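Local coordinates for single-stranded DNA-binding protein (Enterobacter phage Enc34, PDB 5ODK) that binds single-stranded DNA with an OB-fold domain and probably acts in phage DNA replication, at residues G21-S26 and G61-I66; I51-P56 and V145-R150; E69-T74 and S88-K93; L73-H78 and K160-N165. All blocks are in the same frame, centred on the assembly; numbering follows the deposited sequence.

In the fold
Contacts 1, 3 and 4 follow helix 61-76 from its first turn to its last and fix it to the curled sheet of the OB fold: first to strand 23-26, then to the 88-93 segment, finally to strand 159-173. Contacts 3 and 4 share L73 and T74 and have centres about 7 Å apart, whereas the centres of contacts 1 and 4 are about 15 Å apart. Contact 2 lies near the centre of the chain, where strands 49-56 and 144-156 meet through their side chains. Contact 3 is nested in the loop that contact 2 closes; contacts 1 and 4 alternate with contact 2 along the sequence. Side chains of contacts 1, 2 and 3 touch one another, consistent with a shared interior between helix and sheet.

Contact 1: residues G21-S26 and G61-I66; sequences GHIKVS and GAIKKI
I63 reaches from the first turn of helix 61-76 and lays its longer branch against the strand of I23 and V25. Its CD1 touches CG2 of I23 at 3.9 Å, the two side chains running obliquely past each other. One bond back, I63 CG1 meets CG1 of V25 at 4.1 Å, and here the crossing is close to a right angle. Between these two points lies the backbone of K24, whose carbonyl O is 3.8 Å from I63 CD1. That is a van der Waals touch; the lysine side chain itself leaves on the other side of the strand.

The torsions of I63 explain the reach: CG1 stands opposite the backbone N (chi1 -167°), and the turn at chi2 then swings CD1 along the strand toward I23. V25 and I63 are the closest residues by backbone, their CA atoms 7.2 Å apart.

The axes of strand 23-26 and of the helix stretch 61-66 come within 9.7 Å and run nearly antiparallel, at 154°. Here the helix that follows strand 49-56 packs its first turn on the curled OB-fold sheet. The I63 side chain lies about 7 Å from that of K13, a magnesium site seen in a structure of this protein, with no ion bound in this chain. Strand 23-26 is held in the sheet between strands 15-18 and 144-156, with backbone bonds from I23 and V25 to I149 and S147. Further along the helix, I67 touches both I23 and V25, while M55 of strand 49-56 contacts both V25 and I63.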
loop_
_atom_site.group_PDB
_atom_site.type_symbol
_atom_site.label_atom_id
_atom_site.label_comp_id
_atom_site.label_asym_id
_atom_site.label_seq_id
_atom_site.Cartn_x
_atom_site.Cartn_y
_atom_site.Cartn_z
ATOM N N GLY A 21 -2.568 -2.018 -14.153
ATOM C CA GLY A 21 -1.375 -1.777 -13.348
ATOM C C GLY A 21 -1.602 -1.687 -11.863
ATOM O O GLY A 21 -0.659 -1.609 -11.086
ATOM N N HIS A 22 -2.877 -1.674 -11.435
ATOM C CA HIS A 22 -3.176 -1.783 -10.026
ATOM C C HIS A 22 -2.624 -3.062 -9.438
ATOM O O HIS A 22 -2.495 -4.064 -10.169
ATOM C CB HIS A 22 -4.695 -1.739 -9.793
ATOM C CG HIS A 22 -5.327 -0.443 -10.168
ATOM N ND1 HIS A 22 -5.664 -0.136 -11.457
ATOM C CD2 HIS A 22 -5.716 0.615 -9.405
ATOM C CE1 HIS A 22 -6.252 1.050 -11.482
ATOM N NE2 HIS A 22 -6.261 1.542 -10.249
ATOM N N ILE A 23 -2.290 -3.000 -8.163
ATOM C CA ILE A 23 -1.737 -4.122 -7.435
ATOM C C ILE A 23 -2.536 -4.277 -6.149
ATOM O O ILE A 23 -2.599 -3.338 -5.338
ATOM C CB ILE A 23 -0.245 -3.887 -7.091
ATOM C CG1 ILE A 23 0.547 -3.541 -8.352
ATOM C CG2 ILE A 23 0.333 -5.109 -6.378
ATOM C CD1 ILE A 23 1.934 -3.023 -8.053
ATOM N N LYS A 24 -3.085 -5.466 -5.919
ATOM C CA LYS A 24 -3.675 -5.813 -4.619
ATOM C C LYS A 24 -2.633 -6.555 -3.797
ATOM O O LYS A 24 -2.073 -7.537 -4.287
ATOM C CB LYS A 24 -4.935 -6.674 -4.762
ATOM C CG LYS A 24 -5.612 -7.008 -3.439
ATOM C CD LYS A 24 -6.878 -7.821 -3.668
ATOM C CE LYS A 24 -7.576 -8.197 -2.391
ATOM N NZ LYS A 24 -8.841 -8.928 -2.726
ATOM N N VAL A 25 -2.346 -6.061 -2.600
ATOM C CA VAL A 25 -1.555 -6.756 -1.598
ATOM C C VAL A 25 -2.509 -7.226 -0.531
ATOM O O VAL A 25 -3.238 -6.421 0.067
ATOM C CB VAL A 25 -0.389 -5.947 -1.037
ATOM C CG1 VAL A 25 0.646 -5.709 -2.128
ATOM C CG2 VAL A 25 -0.799 -4.687 -0.325
ATOM N N SER A 26 -2.573 -8.536 -0.331
ATOM C CA SER A 26 -3.575 -9.139 0.543
ATOM C C SER A 26 -2.960 -9.601 1.836
ATOM O O SER A 26 -1.831 -10.120 1.840
ATOM C CB SER A 26 -4.293 -10.274 -0.147
ATOM O OG SER A 26 -4.860 -9.843 -1.378
ATOM N N GLY A 61 6.319 -13.389 -1.233
ATOM C CA GLY A 61 7.416 -13.289 -2.184
ATOM C C GLY A 61 6.996 -12.997 -3.617
ATOM O O GLY A 61 7.587 -12.159 -4.285
ATOM N N ALA A 62 5.990 -13.703 -4.113
ATOM C CA ALA A 62 5.558 -13.516 -5.501
ATOM C C ALA A 62 4.994 -12.139 -5.750
ATOM O O ALA A 62 5.302 -11.509 -6.754
ATOM C CB ALA A 62 4.552 -14.585 -5.900
ATOM N N ILE A 63 4.157 -11.652 -4.839
ATOM C CA ILE A 63 3.596 -10.328 -5.050
ATOM C C ILE A 63 4.671 -9.251 -4.893
ATOM O O ILE A 63 4.633 -8.254 -5.601
ATOM C CB ILE A 63 2.321 -10.055 -4.195
ATOM C CG1 ILE A 63 1.571 -8.789 -4.684
ATOM C CG2 ILE A 63 2.646 -10.016 -2.729
ATOM C CD1 ILE A 63 1.020 -8.893 -6.082
ATOM N N LYS A 64 5.658 -9.465 -4.030
ATOM C CA LYS A 64 6.764 -8.521 -3.966
ATOM C C LYS A 64 7.525 -8.482 -5.291
ATOM O O LYS A 64 7.902 -7.414 -5.740
ATOM C CB LYS A 64 7.675 -8.799 -2.778
ATOM C CG LYS A 64 8.602 -7.611 -2.456
ATOM C CD LYS A 64 9.960 -7.876 -3.014
ATOM C CE LYS A 64 10.791 -6.632 -2.662
ATOM N NZ LYS A 64 12.132 -6.727 -3.260
ATOM N N LYS A 65 7.750 -9.656 -5.898
ATOM C CA LYS A 65 8.419 -9.724 -7.208
ATOM C C LYS A 65 7.643 -8.922 -8.271
ATOM O O LYS A 65 8.222 -8.169 -9.057
ATOM C CB LYS A 65 8.626 -11.190 -7.613
ATOM C CG LYS A 65 9.311 -11.351 -8.941
ATOM C CD LYS A 65 9.960 -12.714 -9.073
ATOM C CE LYS A 65 10.732 -12.736 -10.372
ATOM N NZ LYS A 65 11.595 -13.927 -10.380
ATOM N N ILE A 66 6.326 -9.072 -8.262
ATOM C CA ILE A 66 5.491 -8.328 -9.169
ATOM C C ILE A 66 5.619 -6.825 -8.893
ATOM O O ILE A 66 5.698 -6.009 -9.803
ATOM C CB ILE A 66 4.015 -8.794 -9.024
ATOM C CG1 ILE A 66 3.848 -10.180 -9.680
ATOM C CG2 ILE A 66 3.073 -7.788 -9.669
ATOM C CD1 ILE A 66 2.528 -10.871 -9.426
#

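Contact 2: residues I51-P56 and V145-R150; sequences ITLLMP and VSSVIR. With PO4 (phosphate ion), chain D.
L53 and V145 meet methyl to methyl, CD2 of the leucine 3.8 Å from CG2 of the valine, with the two side chains lying crosswise. The other branch of the leucine fork goes to S147: L53 CD1 is 3.8 Å from S147 CB and rests beside the hydroxyl as well. One leucine therefore spans two residues on the same face of strand 144-156.

A buried polar group lies at the contact: the S147 hydroxyl. With OG opposite the backbone N (chi1 178°), it is hydrogen-bonded to the carbonyl O of S168, so the leucine methyl packs beside an oxygen whose polar needs are met by strand 159-173.

Charge enters only at the far end of the segment. R150 NH2 donates to O1 of a phosphate ion, probably from the crystallisation liquor, at 2.8 Å with an N-H...O angle of 158°, the oxygen lying in the guanidinium plane at its edge. NH1 of the same group bonds S20 O.

Strands 49-56 and 144-156 are not sheet neighbours; strand 28-34 pairs with both. Their side chains meet across the curled sheet, as expected in the hydrophobic interior of an OB-fold barrel.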
loop_
_atom_site.group_PDB
_atom_site.type_symbol
_atom_site.label_atom_id
_atom_site.label_comp_id
_atom_site.label_asym_id
_atom_site.label_seq_id
_atom_site.Cartn_x
_atom_site.Cartn_y
_atom_site.Cartn_z
ATOM N N ILE A 51 -1.453 5.214 4.495
ATOM C CA ILE A 51 -1.315 4.052 5.323
ATOM C C ILE A 51 0.081 3.466 5.089
ATOM O O ILE A 51 0.668 3.682 4.004
ATOM C CB ILE A 51 -2.424 2.998 4.991
ATOM C CG1 ILE A 51 -2.650 2.009 6.124
ATOM C CG2 ILE A 51 -2.101 2.300 3.669
ATOM C CD1 ILE A 51 -3.978 1.262 5.970
ATOM N N THR A 52 0.577 2.741 6.086
ATOM C CA THR A 52 1.737 1.895 5.929
ATOM C C THR A 52 1.237 0.447 5.994
ATOM O O THR A 52 0.396 0.096 6.827
ATOM C CB THR A 52 2.783 2.206 7.009
ATOM O OG1 THR A 52 3.296 3.520 6.774
ATOM C CG2 THR A 52 3.926 1.183 6.956
ATOM N N LEU A 53 1.776 -0.388 5.118
ATOM C CA LEU A 53 1.418 -1.809 5.037
ATOM C C LEU A 53 2.652 -2.618 5.345
ATOM O O LEU A 53 3.711 -2.406 4.733
ATOM C CB LEU A 53 0.870 -2.146 3.668
ATOM C CG LEU A 53 -0.295 -1.282 3.190
ATOM C CD1 LEU A 53 -0.614 -1.589 1.746
ATOM C CD2 LEU A 53 -1.559 -1.439 4.035
ATOM N N LEU A 54 2.550 -3.523 6.316
ATOM C CA LEU A 54 3.623 -4.395 6.703
ATOM C C LEU A 54 3.332 -5.749 6.103
ATOM O O LEU A 54 2.370 -6.438 6.487
ATOM C CB LEU A 54 3.690 -4.454 8.213
ATOM C CG LEU A 54 3.886 -3.119 8.898
ATOM C CD1 LEU A 54 3.836 -3.302 10.394
ATOM C CD2 LEU A 54 5.178 -2.422 8.477
ATOM N N MET A 55 4.136 -6.135 5.109
ATOM C CA MET A 55 3.835 -7.298 4.304
ATOM C C MET A 55 4.818 -8.423 4.661
ATOM O O MET A 55 6.009 -8.323 4.360
ATOM C CB MET A 55 3.916 -6.897 2.832
ATOM C CG MET A 55 3.565 -7.994 1.892
ATOM S SD MET A 55 3.298 -7.369 0.223
ATOM C CE MET A 55 4.970 -7.134 -0.325
ATOM N N PRO A 56 4.350 -9.515 5.318
ATOM C CA PRO A 56 5.282 -10.597 5.710
ATOM C C PRO A 56 6.032 -11.186 4.526
ATOM O O PRO A 56 5.442 -11.640 3.543
ATOM C CB PRO A 56 4.373 -11.608 6.376
ATOM C CG PRO A 56 3.268 -10.776 6.964
ATOM C CD PRO A 56 3.022 -9.696 5.936
ATOM N N VAL A 145 -5.280 -6.054 6.863
ATOM C CA VAL A 145 -6.032 -5.519 5.737
ATOM C C VAL A 145 -5.584 -6.147 4.437
ATOM O O VAL A 145 -4.548 -6.822 4.379
ATOM C CB VAL A 145 -5.868 -3.970 5.633
ATOM C CG1 VAL A 145 -6.323 -3.310 6.930
ATOM C CG2 VAL A 145 -4.445 -3.562 5.287
ATOM N N SER A 146 -6.330 -5.876 3.385
ATOM C CA SER A 146 -5.880 -6.021 2.017
ATOM C C SER A 146 -6.049 -4.688 1.350
ATOM O O SER A 146 -6.966 -3.940 1.671
ATOM C CB SER A 146 -6.648 -7.112 1.283
ATOM O OG SER A 146 -6.426 -8.334 1.923
ATOM N N SER A 147 -5.171 -4.326 0.440
ATOM C CA SER A 147 -5.188 -2.976 -0.116
ATOM C C SER A 147 -4.850 -2.984 -1.582
ATOM O O SER A 147 -3.967 -3.763 -2.012
ATOM C CB SER A 147 -4.204 -2.105 0.662
ATOM O OG SER A 147 -4.093 -0.783 0.176
ATOM N N VAL A 148 -5.488 -2.120 -2.346
ATOM C CA VAL A 148 -5.140 -1.871 -3.740
ATOM C C VAL A 148 -4.395 -0.557 -3.845
ATOM O O VAL A 148 -4.860 0.490 -3.353
ATOM C CB VAL A 148 -6.362 -1.905 -4.683
ATOM C CG1 VAL A 148 -5.925 -1.633 -6.109
ATOM C CG2 VAL A 148 -7.069 -3.235 -4.595
ATOM N N ILE A 149 -3.227 -0.657 -4.489
ATOM C CA ILE A 149 -2.334 0.459 -4.700
ATOM C C ILE A 149 -1.950 0.535 -6.177
ATOM O O ILE A 149 -2.202 -0.411 -6.942
ATOM C CB ILE A 149 -1.057 0.341 -3.813
ATOM C CG1 ILE A 149 -0.227 -0.902 -4.185
ATOM C CG2 ILE A 149 -1.431 0.311 -2.337
ATOM C CD1 ILE A 149 1.117 -0.963 -3.507
ATOM N N ARG A 150 -1.350 1.637 -6.583
ATOM C CA ARG A 150 -0.753 1.673 -7.923
ATOM C C ARG A 150 0.419 2.634 -7.899
ATOM O O ARG A 150 0.297 3.740 -7.391
ATOM C CB ARG A 150 -1.741 2.090 -9.001
ATOM C CG ARG A 150 -1.179 1.733 -10.378
ATOM C CD ARG A 150 -2.193 1.844 -11.485
ATOM N NE ARG A 150 -2.523 3.238 -11.776
ATOM C CZ ARG A 150 -3.288 3.618 -12.803
ATOM N NH1 ARG A 150 -3.896 2.710 -13.588
ATOM N NH2 ARG A 150 -3.467 4.902 -13.033
HETATM P P PO4 D . -1.021 7.954 -12.613
HETATM O O1 PO4 D . -1.910 7.023 -11.943
HETATM O O2 PO4 D . -1.631 8.098 -14.012
HETATM O O3 PO4 D . -0.870 9.319 -11.917
HETATM O O4 PO4 D . 0.389 7.363 -12.806
#

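Contact 3: residues E69-T74 and S88-K93; sequences EQIELT and SMLFIK
I71 drives its side chain from helix 61-76 into three consecutive residues, L90, F91 and I92. Its longer branch serves two of them: CG1 and CD1 both meet the F91 ring, and CD1 reaches on to I92, whose CG2 it abuts at 3.7 Å. The ring contact is closest at F91 CE2, 3.7 Å from I71 CG1; the carbon meets the ring obliquely, isoleucine and phenylalanine approaching from the two sides of the contact. The short branch turns the other way, and I71 CG2 alone takes L90, touching its CD2 at 3.9 Å.

F91 and I92 form the tight, buried side. CG of F91 sits between the backbone N and the carbonyl carbon (chi1 65°), a choice that brings the ring round to the helix although the CB bond points neither to it nor from it. The ring lies between helix 61-76 and the curled sheet of the OB fold, touching I111, I149, P151 and A164 from three different strands, while I92 continues this apolar surface onto W109 and I111. Backbone bonds from F91 to S112 and from M89 to I162 carry the 88-93 segment along the sheet.

L90 lies at the solvent side, partly exposed although its methyl still touches I71 CG2; I162 is a further neighbour. Also on this outer side, K93 extends back to its own segment, where NZ makes a weak 3.2 Å bond to S88 O. Within the helix itself, T74 OG1 donates to Q70 O at 2.7 Å, from the opposite face of that carbonyl to T74 N.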
loop_
_atom_site.group_PDB
_atom_site.type_symbol
_atom_site.label_atom_id
_atom_site.label_comp_id
_atom_site.label_asym_id
_atom_site.label_seq_id
_atom_site.Cartn_x
_atom_site.Cartn_y
_atom_site.Cartn_z
ATOM N N GLU A 69 8.712 -5.491 -10.409
ATOM C CA GLU A 69 8.529 -5.393 -11.860
ATOM C C GLU A 69 7.702 -4.168 -12.245
ATOM O O GLU A 69 7.998 -3.444 -13.166
ATOM C CB GLU A 69 7.895 -6.658 -12.401
ATOM C CG GLU A 69 8.850 -7.843 -12.314
ATOM C CD GLU A 69 8.240 -9.215 -12.404
ATOM O OE1 GLU A 69 7.028 -9.359 -12.572
ATOM O OE2 GLU A 69 9.024 -10.189 -12.322
ATOM N N GLN A 70 6.657 -3.901 -11.480
ATOM C CA GLN A 70 5.790 -2.753 -11.755
ATOM C C GLN A 70 6.501 -1.439 -11.445
ATOM O O GLN A 70 6.277 -0.448 -12.140
ATOM C CB GLN A 70 4.471 -2.843 -10.988
ATOM C CG GLN A 70 3.677 -4.071 -11.410
ATOM C CD GLN A 70 3.311 -4.076 -12.877
ATOM O OE1 GLN A 70 2.765 -3.118 -13.396
ATOM N NE2 GLN A 70 3.704 -5.136 -13.576
ATOM N N ILE A 71 7.363 -1.432 -10.425
ATOM C CA ILE A 71 8.220 -0.272 -10.180
ATOM C C ILE A 71 9.131 0.033 -11.386
ATOM O O ILE A 71 9.251 1.190 -11.785
ATOM C CB ILE A 71 9.019 -0.471 -8.881
ATOM C CG1 ILE A 71 8.089 -0.277 -7.697
ATOM C CG2 ILE A 71 10.223 0.467 -8.790
ATOM C CD1 ILE A 71 8.709 -0.677 -6.378
ATOM N N GLU A 72 9.718 -1.007 -11.998
ATOM C CA GLU A 72 10.541 -0.795 -13.176
ATOM C C GLU A 72 9.741 -0.230 -14.344
ATOM O O GLU A 72 10.198 0.663 -15.046
ATOM C CB GLU A 72 11.305 -2.078 -13.564
ATOM C CG GLU A 72 12.310 -2.489 -12.512
ATOM C CD GLU A 72 13.333 -1.390 -12.203
ATOM O OE1 GLU A 72 13.983 -0.895 -13.141
ATOM O OE2 GLU A 72 13.464 -1.006 -11.020
ATOM N N LEU A 73 8.520 -0.720 -14.531
ATOM C CA LEU A 73 7.667 -0.229 -15.609
ATOM C C LEU A 73 7.343 1.252 -15.381
ATOM O O LEU A 73 7.275 2.067 -16.315
ATOM C CB LEU A 73 6.394 -1.054 -15.665
ATOM C CG LEU A 73 5.366 -0.726 -16.724
ATOM C CD1 LEU A 73 5.937 -0.921 -18.117
ATOM C CD2 LEU A 73 4.112 -1.578 -16.510
ATOM N N THR A 74 7.097 1.581 -14.118
ATOM C CA THR A 74 6.708 2.940 -13.773
ATOM C C THR A 74 7.881 3.902 -14.035
ATOM O O THR A 74 7.697 4.989 -14.568
ATOM C CB THR A 74 6.271 2.988 -12.308
ATOM O OG1 THR A 74 5.189 2.076 -12.121
ATOM C CG2 THR A 74 5.774 4.379 -11.906
ATOM N N SER A 88 16.244 4.013 -1.866
ATOM C CA SER A 88 15.753 4.800 -0.724
ATOM C C SER A 88 14.560 5.684 -1.027
ATOM O O SER A 88 13.947 6.195 -0.109
ATOM C CB SER A 88 16.853 5.684 -0.148
ATOM O OG SER A 88 17.232 6.668 -1.091
ATOM N N MET A 89 14.245 5.852 -2.310
ATOM C CA MET A 89 13.199 6.733 -2.777
ATOM C C MET A 89 12.035 5.961 -3.393
ATOM O O MET A 89 11.206 6.538 -4.085
ATOM C CB MET A 89 13.823 7.741 -3.756
ATOM C CG MET A 89 14.876 8.618 -3.086
ATOM S SD MET A 89 14.132 9.731 -1.875
ATOM C CE MET A 89 13.872 11.179 -2.898
ATOM N N LEU A 90 11.938 4.680 -3.053
ATOM C CA LEU A 90 10.796 3.850 -3.445
ATOM C C LEU A 90 9.786 3.735 -2.299
ATOM O O LEU A 90 10.138 3.817 -1.129
ATOM C CB LEU A 90 11.268 2.429 -3.835
ATOM C CG LEU A 90 12.296 2.322 -4.934
ATOM C CD1 LEU A 90 12.712 0.861 -5.114
ATOM C CD2 LEU A 90 11.806 2.953 -6.216
ATOM N N PHE A 91 8.551 3.426 -2.678
ATOM C CA PHE A 91 7.479 3.266 -1.681
ATOM C C PHE A 91 7.581 1.975 -0.876
ATOM O O PHE A 91 6.796 1.790 0.056
ATOM C CB PHE A 91 6.091 3.346 -2.345
ATOM C CG PHE A 91 5.768 2.232 -3.316
ATOM C CD1 PHE A 91 5.305 1.023 -2.867
ATOM C CD2 PHE A 91 5.893 2.421 -4.691
ATOM C CE1 PHE A 91 4.977 0.009 -3.745
ATOM C CE2 PHE A 91 5.560 1.419 -5.577
ATOM C CZ PHE A 91 5.071 0.214 -5.098
ATOM N N ILE A 92 8.469 1.054 -1.280
ATOM C CA ILE A 92 8.619 -0.235 -0.595
ATOM C C ILE A 92 10.040 -0.301 -0.055
ATOM O O ILE A 92 10.987 -0.013 -0.776
ATOM C CB ILE A 92 8.265 -1.422 -1.487
ATOM C CG1 ILE A 92 8.362 -2.752 -0.717
ATOM C CG2 ILE A 92 9.085 -1.457 -2.779
ATOM C CD1 ILE A 92 7.709 -3.935 -1.420
ATOM N N LYS A 93 10.170 -0.672 1.209
ATOM C CA LYS A 93 11.431 -0.733 1.911
ATOM C C LYS A 93 11.555 -2.041 2.686
ATOM O O LYS A 93 10.571 -2.765 2.891
ATOM C CB LYS A 93 11.582 0.493 2.855
ATOM C CG LYS A 93 11.755 1.794 2.076
ATOM C CD LYS A 93 11.947 3.088 2.867
ATOM C CE LYS A 93 12.367 4.208 1.914
ATOM N NZ LYS A 93 12.527 5.472 2.649
#

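Contact 4: residues L73-H78 and K160-N165; sequences LTKKNH and KRINAN
I162 overlaps the aliphatic stem of K75 with the end of its longer branch: CD1 lies 3.8 Å from K75 CG, and I162 CG1 is 4.0 Å from the same carbon. The isoleucine lies athwart the lysine, and the contact is made at CG, near the base of the lysine chain, with NZ well beyond it. The same CD1 is 4.1 Å from T74 CG2, and I162 CG2 touches that methyl too, the two side chains lying alongside and pointing opposite ways. One isoleucine thus sits against two adjacent helix residues.

With chi2 at -62°, CD1 of I162 is carried out toward the helix, where it reaches both T74 CG2 and K75 CG. The lysine runs out extended beyond CG, and its NZ is salt-bridged to E72 OE2, which ties the chain to the helix surface while its CG rests on the isoleucine. I162 is buried, whereas T74 and K75, which lie against it, are partly exposed.

K75 and I162 have the closest backbones of the pair, CA to CA 7.3 Å. Just past K76 the helix ends, and N77 is the first residue to leave helical angles. H78 then turns back to the sheet, its two ring nitrogens bonded to S153 OG and E155 OE1 on strand 144-156. I162 is also bonded through its backbone to M89. Here the last turn of helix 61-76 is seated on the long hairpin of strands 144-156 and 159-173, part of the curled sheet of this OB fold.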
loop_
_atom_site.group_PDB
_atom_site.type_symbol
_atom_site.label_atom_id
_atom_site.label_comp_id
_atom_site.label_asym_id
_atom_site.label_seq_id
_atom_site.Cartn_x
_atom_site.Cartn_y
_atom_site.Cartn_z
ATOM N N LEU A 73 8.520 -0.720 -14.531
ATOM C CA LEU A 73 7.667 -0.229 -15.609
ATOM C C LEU A 73 7.343 1.252 -15.381
ATOM O O LEU A 73 7.275 2.067 -16.315
ATOM C CB LEU A 73 6.394 -1.054 -15.665
ATOM C CG LEU A 73 5.366 -0.726 -16.724
ATOM C CD1 LEU A 73 5.937 -0.921 -18.117
ATOM C CD2 LEU A 73 4.112 -1.578 -16.510
ATOM N N THR A 74 7.097 1.581 -14.118
ATOM C CA THR A 74 6.708 2.940 -13.773
ATOM C C THR A 74 7.881 3.902 -14.035
ATOM O O THR A 74 7.697 4.989 -14.568
ATOM C CB THR A 74 6.271 2.988 -12.308
ATOM O OG1 THR A 74 5.189 2.076 -12.121
ATOM C CG2 THR A 74 5.774 4.379 -11.906
ATOM N N LYS A 75 9.104 3.473 -13.701
ATOM C CA LYS A 75 10.296 4.284 -14.028
ATOM C C LYS A 75 10.351 4.533 -15.538
ATOM O O LYS A 75 10.646 5.637 -15.988
ATOM C CB LYS A 75 11.575 3.547 -13.580
ATOM C CG LYS A 75 11.802 3.450 -12.075
ATOM C CD LYS A 75 13.043 2.609 -11.812
ATOM C CE LYS A 75 13.359 2.392 -10.357
ATOM N NZ LYS A 75 14.537 1.539 -10.164
ATOM N N LYS A 76 10.118 3.470 -16.311
ATOM C CA LYS A 76 10.280 3.519 -17.762
ATOM C C LYS A 76 9.334 4.531 -18.412
ATOM O O LYS A 76 9.677 5.166 -19.418
ATOM C CB LYS A 76 10.049 2.112 -18.335
ATOM C CG LYS A 76 10.309 1.984 -19.822
ATOM C CD LYS A 76 10.144 0.540 -20.267
ATOM C CE LYS A 76 10.317 0.370 -21.758
ATOM N NZ LYS A 76 10.392 -1.073 -22.110
ATOM N N ASN A 77 8.139 4.661 -17.818
ATOM C CA ASN A 77 7.067 5.453 -18.432
ATOM C C ASN A 77 6.862 6.826 -17.822
ATOM O O ASN A 77 5.830 7.471 -18.054
ATOM C CB ASN A 77 5.815 4.600 -18.470
ATOM C CG ASN A 77 5.954 3.460 -19.504
ATOM O OD1 ASN A 77 6.338 3.711 -20.632
ATOM N ND2 ASN A 77 5.736 2.228 -19.088
ATOM N N HIS A 78 7.856 7.293 -17.074
ATOM C CA HIS A 78 7.785 8.619 -16.506
ATOM C C HIS A 78 7.659 9.717 -17.565
ATOM O O HIS A 78 8.207 9.625 -18.659
ATOM C CB HIS A 78 8.976 8.841 -15.600
ATOM C CG HIS A 78 9.035 10.193 -14.992
ATOM N ND1 HIS A 78 8.105 10.644 -14.072
ATOM C CD2 HIS A 78 9.920 11.203 -15.169
ATOM C CE1 HIS A 78 8.436 11.872 -13.708
ATOM N NE2 HIS A 78 9.528 12.242 -14.365
ATOM N N LYS A 160 13.607 12.448 -6.818
ATOM C CA LYS A 160 13.058 11.521 -7.773
ATOM C C LYS A 160 12.591 10.280 -7.022
ATOM O O LYS A 160 13.367 9.676 -6.292
ATOM C CB LYS A 160 14.114 11.112 -8.784
ATOM C CG LYS A 160 14.608 12.243 -9.668
ATOM C CD LYS A 160 15.764 11.806 -10.592
ATOM C CE LYS A 160 16.315 12.884 -11.510
ATOM N NZ LYS A 160 17.551 12.373 -12.185
ATOM N N ARG A 161 11.306 9.939 -7.165
ATOM C CA ARG A 161 10.687 8.899 -6.336
ATOM C C ARG A 161 9.778 8.028 -7.173
ATOM O O ARG A 161 9.217 8.484 -8.198
ATOM C CB ARG A 161 9.849 9.502 -5.179
ATOM C CG ARG A 161 10.623 10.308 -4.131
ATOM C CD ARG A 161 9.687 10.853 -3.034
ATOM N NE ARG A 161 10.374 11.359 -1.814
ATOM C CZ ARG A 161 10.869 12.593 -1.632
ATOM N NH1 ARG A 161 10.780 13.537 -2.563
ATOM N NH2 ARG A 161 11.473 12.897 -0.487
ATOM N N ILE A 162 9.574 6.792 -6.708
ATOM C CA ILE A 162 8.420 6.013 -7.145
ATOM C C ILE A 162 7.537 5.867 -5.901
ATOM O O ILE A 162 7.933 5.282 -4.901
ATOM C CB ILE A 162 8.755 4.626 -7.722
ATOM C CG1 ILE A 162 9.771 4.738 -8.897
ATOM C CG2 ILE A 162 7.489 3.916 -8.168
ATOM C CD1 ILE A 162 9.281 5.526 -10.096
ATOM N N ASN A 163 6.345 6.435 -6.000
ATOM C CA ASN A 163 5.364 6.479 -4.931
ATOM C C ASN A 163 4.264 5.484 -5.234
ATOM O O ASN A 163 4.178 4.928 -6.336
ATOM C CB ASN A 163 4.779 7.892 -4.861
ATOM C CG ASN A 163 5.777 8.932 -4.508
ATOM O OD1 ASN A 163 6.656 8.698 -3.691
ATOM N ND2 ASN A 163 5.695 10.071 -5.203
ATOM N N ALA A 164 3.360 5.284 -4.264
ATOM C CA ALA A 164 2.200 4.416 -4.449
ATOM C C ALA A 164 0.910 5.182 -4.091
ATOM O O ALA A 164 0.793 5.718 -2.977
ATOM C CB ALA A 164 2.299 3.173 -3.599
ATOM N N ASN A 165 -0.008 5.228 -5.031
ATOM C CA ASN A 165 -1.367 5.692 -4.757
ATOM C C ASN A 165 -2.083 4.639 -3.934
ATOM O O ASN A 165 -2.015 3.454 -4.215
ATOM C CB ASN A 165 -2.153 5.918 -6.048
ATOM C CG ASN A 165 -1.834 7.226 -6.718
ATOM O OD1 ASN A 165 -1.744 8.238 -6.031
ATOM N ND2 ASN A 165 -1.653 7.201 -8.044
#